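Local coordinates for protein orotidine 5'-phosphate decarboxylase (Streptomyces avermitilis, PDB 3V75) that probably catalyses the decarboxylation of orotidine 5'-phosphate to UMP and CO2, the last step of de novo UMP synthesis, at residues A[97-101]-A[139-143]; A[114-120]-A[143-149]; A[134-138]-A[167-171]. All coordinates share one frame; numbering follows the deposited sequence. Where two conformers were deposited one is given.

Interaction 1 of 3, residues A[97-101]-A[139-143]; sequences VAVLE and SPLFS
On the outside of the TIM barrel, a type I turn at Ser139–Phe142 sets Pro140 and Leu141 against one flank of helix 93-109. Leu141 and Glu101 bury about equal areas and carry the join, with Pro140 beside them. Leu141 CD2 lies 3.6 Å from Glu101 CG and 3.9 Å from Leu100 CG, while Leu141 CD1 faces Val97 CG1 at 4.1 Å. Leu141 crosses both Val97 and Leu100 at about a right angle. Glu101 and Pro140 run side by side instead. The chain of Glu101 is extended beyond CG (chi2 168°), which carries the carboxylate along the proline ring until OE2 is 3.4 Å from Pro140 CG. Across the dimer interface, OE1 bonds Ser94 OG of the second subunit. With an alanine here, that serine would probably lose its carboxylate partner, and Pro140 and Leu141 CD2 part of their cover. In one of the two conformers of Ser139, OG accepts from Leu141 N at 3.0 Å, an ST turn, and Ser143 OG bonds Leu141 O at 2.9 Å. Leu100 links the helix to Phe89 and to Met116 of strand 113-120; Ser143 packs on Val114 and Met116 of that strand, and Pro140 on Gly93 of the second subunit.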
# COMPACT_ATOMS: atom_id res chain seq x y z
N VAL A 97 -0.23 14.24 -5.30
CA VAL A 97 -0.52 14.16 -3.87
C VAL A 97 -0.98 15.52 -3.30
O VAL A 97 -1.85 15.57 -2.42
CB VAL A 97 0.68 13.54 -3.08
CG1 VAL A 97 0.37 13.49 -1.56
CG2 VAL A 97 0.99 12.11 -3.63
N ALA A 98 -0.42 16.61 -3.83
CA ALA A 98 -0.84 17.95 -3.41
C ALA A 98 -2.32 18.19 -3.77
O ALA A 98 -3.10 18.74 -2.97
CB ALA A 98 0.07 19.02 -4.04
N VAL A 99 -2.73 17.75 -4.97
CA VAL A 99 -4.18 17.85 -5.33
C VAL A 99 -5.00 17.00 -4.36
O VAL A 99 -6.08 17.41 -3.93
CB VAL A 99 -4.41 17.38 -6.77
CG1 VAL A 99 -5.92 17.30 -7.05
CG2 VAL A 99 -3.73 18.35 -7.75
N LEU A 100 -4.50 15.80 -4.02
CA LEU A 100 -5.20 14.94 -3.08
C LEU A 100 -5.38 15.60 -1.72
O LEU A 100 -6.46 15.54 -1.12
CB LEU A 100 -4.47 13.60 -2.92
CG LEU A 100 -5.09 12.56 -1.99
CD1 LEU A 100 -6.52 12.20 -2.39
CD2 LEU A 100 -4.18 11.33 -2.02
N GLU A 101 -4.32 16.27 -1.23
CA GLU A 101 -4.42 16.98 0.04
C GLU A 101 -5.55 17.99 0.02
O GLU A 101 -6.36 18.06 0.96
CB GLU A 101 -3.09 17.71 0.33
CG GLU A 101 -1.98 16.74 0.72
CD GLU A 101 -0.60 17.39 0.73
OE1 GLU A 101 -0.35 18.38 0.00
OE2 GLU A 101 0.26 16.86 1.49
N SER A 139 -2.02 15.99 10.06
CA SER A 139 -1.43 15.60 8.78
C SER A 139 -2.13 16.24 7.62
O SER A 139 -3.35 16.42 7.67
CB SER A 139 -1.52 14.14 8.57
OG SER A 139 -1.10 13.92 7.23
N PRO A 140 -1.36 16.61 6.55
CA PRO A 140 -2.05 17.24 5.42
C PRO A 140 -2.87 16.19 4.65
O PRO A 140 -3.58 16.63 3.78
CB PRO A 140 -0.89 17.75 4.53
CG PRO A 140 0.24 16.77 4.85
CD PRO A 140 0.11 16.58 6.34
N LEU A 141 -2.77 14.89 4.97
CA LEU A 141 -3.70 13.89 4.37
C LEU A 141 -4.73 13.30 5.35
O LEU A 141 -5.30 12.22 5.08
CB LEU A 141 -2.95 12.78 3.62
CG LEU A 141 -2.13 13.25 2.42
CD1 LEU A 141 -0.98 12.28 2.12
CD2 LEU A 141 -3.05 13.32 1.20
N PHE A 142 -4.97 13.98 6.48
CA PHE A 142 -5.88 13.46 7.51
C PHE A 142 -7.22 13.08 6.90
O PHE A 142 -7.87 13.93 6.28
CB PHE A 142 -6.12 14.47 8.63
CG PHE A 142 -7.06 13.96 9.73
CD1 PHE A 142 -6.85 12.74 10.34
CD2 PHE A 142 -8.14 14.73 10.14
CE1 PHE A 142 -7.71 12.26 11.36
CE2 PHE A 142 -8.98 14.28 11.19
CZ PHE A 142 -8.79 13.04 11.77
N SER A 143 -7.63 11.84 7.13
CA SER A 143 -8.87 11.30 6.60
C SER A 143 -9.66 10.64 7.74
O SER A 143 -9.09 10.27 8.77
CB SER A 143 -8.55 10.26 5.50
OG SER A 143 -7.81 10.85 4.43
O HOH W 1 -5.98 16.81 3.36

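Interaction 2 of 3, residues A[114-120]-A[143-149]; sequences VVMDAKR and SDALTVS
Thr147 and Asp117 meet because each turns a polar group into the gap between their strands: chi1 of 61° sets Thr147 OG1 between its own backbone N and carbonyl carbon, and chi1 of -163° swings the carboxylate of Asp117 back toward the threonine although its CB leads away. Thr147 OG1 gives its proton to Asp117 OD1 at 2.7 Å, coming from above the carboxylate plane. The same OG1 accepts Lys119 N at 2.9 Å. Lys119 NZ takes Asp117 OD1 at 2.9 Å from the opposite face, so this oxygen is gripped on both sides. The other oxygen, Asp117 OD2, forms a salt bridge with Lys83, and bonds to both oxygens probably limit the rotation of the carboxylate. Lys119 NZ makes a further salt bridge with Asp122 of the second subunit.

The backbones run parallel, with Met116 N to Ala145 O at 2.8 Å and Thr147 N to Met116 O at 3.0 Å. A beta bulge then shifts the register by two, and Arg120 N, not Ala118 N, reaches Thr147 O at 3.2 Å. Within the bulge Thr147 OG1 takes the N-H of Lys119 and, weakly, that of Ala118. At the start of the pair Val114 N bonds the anti lone pair of Asp144 OD2 at 2.9 Å. Toward helix 124-134, Met116 CG, of a selenomethionine, packs 3.8 Å from Leu146 CD1. Strand 113-120, helix 124-134 and strand 145-148 form a beta-alpha-beta unit of the TIM barrel. Lys83, Asp117, Lys119 and Asp122 of the second subunit make up the alternating Lys-Asp-Lys-Asp array characteristic of OMP decarboxylases, in which Lys119 is the predicted proton donor.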
# COMPACT_ATOMS: atom_id res chain seq x y z
N VAL A 114 -14.36 11.33 4.69
CA VAL A 114 -13.42 10.86 3.67
C VAL A 114 -12.76 9.56 4.09
O VAL A 114 -12.11 9.49 5.15
CB VAL A 114 -12.34 11.92 3.37
CG1 VAL A 114 -11.26 11.36 2.42
CG2 VAL A 114 -13.00 13.17 2.76
N VAL A 115 -12.93 8.54 3.26
CA VAL A 115 -12.25 7.28 3.42
C VAL A 115 -11.11 7.28 2.43
O VAL A 115 -11.33 7.26 1.21
CB VAL A 115 -13.19 6.09 3.11
CG1 VAL A 115 -12.41 4.77 3.12
CG2 VAL A 115 -14.33 6.09 4.11
N MSE A 116 -9.88 7.31 2.94
CA MSE A 116 -8.72 7.31 2.06
C MSE A 116 -8.49 5.88 1.57
O MSE A 116 -8.12 4.98 2.37
CB MSE A 116 -7.50 7.83 2.80
CG MSE A 116 -6.22 7.67 1.99
SE MSE A 116 -6.16 8.84 0.41
CE MSE A 116 -6.20 10.52 1.35
N ASP A 117 -8.69 5.61 0.28
CA ASP A 117 -8.44 4.27 -0.22
C ASP A 117 -7.01 4.19 -0.74
O ASP A 117 -6.69 4.53 -1.90
CB ASP A 117 -9.46 3.86 -1.29
CG ASP A 117 -9.47 2.39 -1.53
OD1 ASP A 117 -8.53 1.68 -1.08
OD2 ASP A 117 -10.43 1.88 -2.18
N ALA A 118 -6.13 3.77 0.17
CA ALA A 118 -4.69 3.71 -0.11
C ALA A 118 -4.13 2.29 0.13
O ALA A 118 -2.97 2.00 -0.23
CB ALA A 118 -3.97 4.73 0.75
N LYS A 119 -4.94 1.42 0.72
CA LYS A 119 -4.57 -0.00 0.93
C LYS A 119 -3.13 -0.15 1.42
O LYS A 119 -2.32 -0.87 0.83
CB LYS A 119 -4.84 -0.84 -0.33
CG LYS A 119 -6.34 -0.90 -0.68
CD LYS A 119 -6.56 -1.87 -1.84
CE LYS A 119 -8.06 -1.92 -2.28
NZ LYS A 119 -8.50 -0.59 -2.86
N ARG A 120 -2.84 0.54 2.52
CA ARG A 120 -1.47 0.48 3.08
C ARG A 120 -1.34 -0.71 4.01
O ARG A 120 -2.30 -1.14 4.66
CB ARG A 120 -1.15 1.77 3.86
CG ARG A 120 -1.28 3.05 3.01
CD ARG A 120 -0.40 3.00 1.76
NE ARG A 120 -0.13 4.35 1.21
CZ ARG A 120 -0.37 4.78 -0.04
NH1 ARG A 120 -0.95 3.96 -0.94
NH2 ARG A 120 -0.02 6.02 -0.36
N SER A 143 -7.63 11.84 7.13
CA SER A 143 -8.87 11.30 6.60
C SER A 143 -9.66 10.64 7.74
O SER A 143 -9.09 10.27 8.77
CB SER A 143 -8.55 10.26 5.50
OG SER A 143 -7.81 10.85 4.43
N ASP A 144 -10.97 10.48 7.55
CA ASP A 144 -11.79 9.88 8.60
C ASP A 144 -11.57 8.38 8.72
O ASP A 144 -11.82 7.79 9.77
CB ASP A 144 -13.25 10.18 8.31
CG ASP A 144 -13.50 11.65 8.37
OD1 ASP A 144 -13.47 12.19 9.51
OD2 ASP A 144 -13.65 12.31 7.30
N ALA A 145 -11.11 7.74 7.65
CA ALA A 145 -10.71 6.34 7.72
C ALA A 145 -9.69 6.02 6.65
O ALA A 145 -9.52 6.80 5.70
CB ALA A 145 -11.93 5.40 7.61
N LEU A 146 -9.03 4.87 6.78
CA LEU A 146 -7.99 4.46 5.84
C LEU A 146 -8.22 3.01 5.50
O LEU A 146 -8.46 2.20 6.40
CB LEU A 146 -6.62 4.60 6.53
CG LEU A 146 -5.41 4.12 5.74
CD1 LEU A 146 -5.15 4.92 4.44
CD2 LEU A 146 -4.15 4.10 6.69
N THR A 147 -8.13 2.65 4.22
CA THR A 147 -8.14 1.24 3.87
C THR A 147 -6.72 0.67 4.08
O THR A 147 -5.70 1.30 3.71
CB THR A 147 -8.60 0.96 2.40
OG1 THR A 147 -7.70 1.61 1.49
CG2 THR A 147 -10.06 1.48 2.16
N VAL A 148 -6.68 -0.54 4.64
CA VAL A 148 -5.41 -1.22 4.94
C VAL A 148 -5.46 -2.67 4.53
O VAL A 148 -6.53 -3.31 4.53
CB VAL A 148 -5.02 -1.12 6.45
CG1 VAL A 148 -4.78 0.35 6.84
CG2 VAL A 148 -6.12 -1.72 7.36
N SER A 149 -4.30 -3.20 4.17
CA SER A 149 -4.20 -4.57 3.69
C SER A 149 -3.57 -5.38 4.86
O SER A 149 -2.64 -4.89 5.53
CB SER A 149 -3.34 -4.54 2.42
OG SER A 149 -3.23 -5.80 1.75

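Interaction 3 of 3, residues A[134-138]-A[167-171]; sequences FLRKD and SGAGL
Leu135 meets Ala169 and Leu171 at the N-terminal end of the barrel strands of this TIM-barrel fold, where the loop after helix 124-134 passes the start of strand 170-176. From CB, chi1 of -62° places CG anti to the carbonyl carbon, and the branch there sends its two methyls to different partners. Leu135 CD2 sits 3.7 Å from Ala169 CB and 3.8 Å from Gly170 O. Leu135 CD1 reaches farther along the strand and touches Leu171 CD2 at 3.7 Å, the two leucines crossing at about a right angle. Leu146 of the neighbouring strand 145-148 also packs on Leu135, so Leu135 lies against the helix-side face of strands 145-148 and 170-176 near their N-terminal ends.

The backbone of the same leucine may be held too. Ser167, at the end of helix 158-167, turns its hydroxyl to the loop and, in one of its two modelled conformers, OG donates to Leu135 O at 2.6 Å, lying in the carbonyl plane; resting on one conformer, this bond is less certain. Gly168 follows with positive phi, a conformation that favours glycine, and the chain turns from that helix into the strand; Arg30 bonds its carbonyl oxygen. On the exposed side, Arg136 reaches forward to Asp138 in a salt bridge within the loop, although it also touches a crystal neighbour. Arg136 NE meets Asp138 OD1 at 3.0 Å, with the oxygen at the in-plane edge of the guanidinium and the nitrogen above the plane of the carboxylate.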
# COMPACT_ATOMS: atom_id res chain seq x y z
N PHE A 134 -2.13 9.57 7.50
CA PHE A 134 -3.56 9.57 7.16
C PHE A 134 -4.53 9.70 8.35
O PHE A 134 -5.72 9.94 8.12
CB PHE A 134 -3.91 8.30 6.39
CG PHE A 134 -3.19 8.17 5.08
CD1 PHE A 134 -3.47 9.04 4.05
CD2 PHE A 134 -2.22 7.19 4.89
CE1 PHE A 134 -2.79 8.94 2.82
CE2 PHE A 134 -1.55 7.08 3.69
CZ PHE A 134 -1.82 7.96 2.63
N LEU A 135 -4.07 9.46 9.58
CA LEU A 135 -5.01 9.25 10.70
C LEU A 135 -4.78 10.17 11.87
O LEU A 135 -5.41 10.00 12.91
CB LEU A 135 -4.98 7.79 11.18
CG LEU A 135 -5.41 6.78 10.10
CD1 LEU A 135 -5.02 5.36 10.49
CD2 LEU A 135 -6.91 6.89 9.74
N ARG A 136 -3.89 11.13 11.74
CA ARG A 136 -3.71 12.07 12.82
C ARG A 136 -4.12 13.46 12.36
O ARG A 136 -3.81 13.82 11.23
CB ARG A 136 -2.25 12.06 13.25
CG ARG A 136 -2.12 12.75 14.57
CD ARG A 136 -0.86 12.31 15.24
NE ARG A 136 0.29 12.93 14.61
CZ ARG A 136 1.53 12.65 15.02
NH1 ARG A 136 1.66 11.77 16.03
NH2 ARG A 136 2.58 13.24 14.46
N LYS A 137 -4.74 14.27 13.21
CA LYS A 137 -5.32 15.52 12.66
C LYS A 137 -4.41 16.58 12.09
O LYS A 137 -4.85 17.44 11.32
CB LYS A 137 -6.23 16.20 13.65
CG LYS A 137 -5.49 16.63 14.91
CD LYS A 137 -6.42 17.60 15.58
CE LYS A 137 -5.75 18.32 16.75
NZ LYS A 137 -6.81 19.24 17.25
N ASP A 138 -3.14 16.55 12.47
CA ASP A 138 -2.19 17.52 11.96
C ASP A 138 -1.67 17.16 10.57
O ASP A 138 -0.91 17.92 9.95
CB ASP A 138 -0.95 17.58 12.90
CG ASP A 138 -0.11 16.26 12.86
OD1 ASP A 138 -0.68 15.12 12.83
OD2 ASP A 138 1.15 16.32 12.87
N SER A 167 -7.74 9.49 17.36
CA SER A 167 -8.18 10.61 16.51
C SER A 167 -9.67 10.61 16.21
O SER A 167 -10.17 11.56 15.62
CB SER A 167 -7.46 10.56 15.17
OG SER A 167 -6.07 10.71 15.33
N GLY A 168 -10.36 9.54 16.56
CA GLY A 168 -11.77 9.40 16.17
C GLY A 168 -11.89 8.99 14.70
O GLY A 168 -12.97 9.18 14.08
N ALA A 169 -10.84 8.37 14.15
CA ALA A 169 -10.83 7.84 12.79
C ALA A 169 -11.09 6.35 12.80
O ALA A 169 -11.20 5.72 13.87
CB ALA A 169 -9.49 8.14 12.11
N GLY A 170 -11.21 5.76 11.62
CA GLY A 170 -11.45 4.32 11.50
C GLY A 170 -10.53 3.68 10.48
O GLY A 170 -9.70 4.35 9.83
N LEU A 171 -10.67 2.37 10.34
CA LEU A 171 -9.95 1.62 9.31
C LEU A 171 -10.96 0.76 8.54
O LEU A 171 -12.01 0.40 9.10
CB LEU A 171 -8.91 0.66 9.90
CG LEU A 171 -7.80 1.31 10.75
CD1 LEU A 171 -6.89 0.18 11.35
CD2 LEU A 171 -6.96 2.30 9.98

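How the interactions relate
From the N terminus, helix 93-109 comes first, and interaction 1 closes back onto it from residues 139-143, enclosing the whole of strand 113-120 and helix 124-134. Interaction 2 opens at 114-120, inside that span, and closes just beyond it at 143-149, so the two cross and share Ser143. Interaction 3 opens at 134-138, inside both, and closes last at 167-171, crossing both. The three spans interlock rather than nest. Leu100 CD2 packs on Met116 SE between interactions 1 and 2, Ser143 N probably bonds Phe134 O, and Asp144 O probably bonds Gly170 N. Together they tie one outer helix to three consecutive barrel strands.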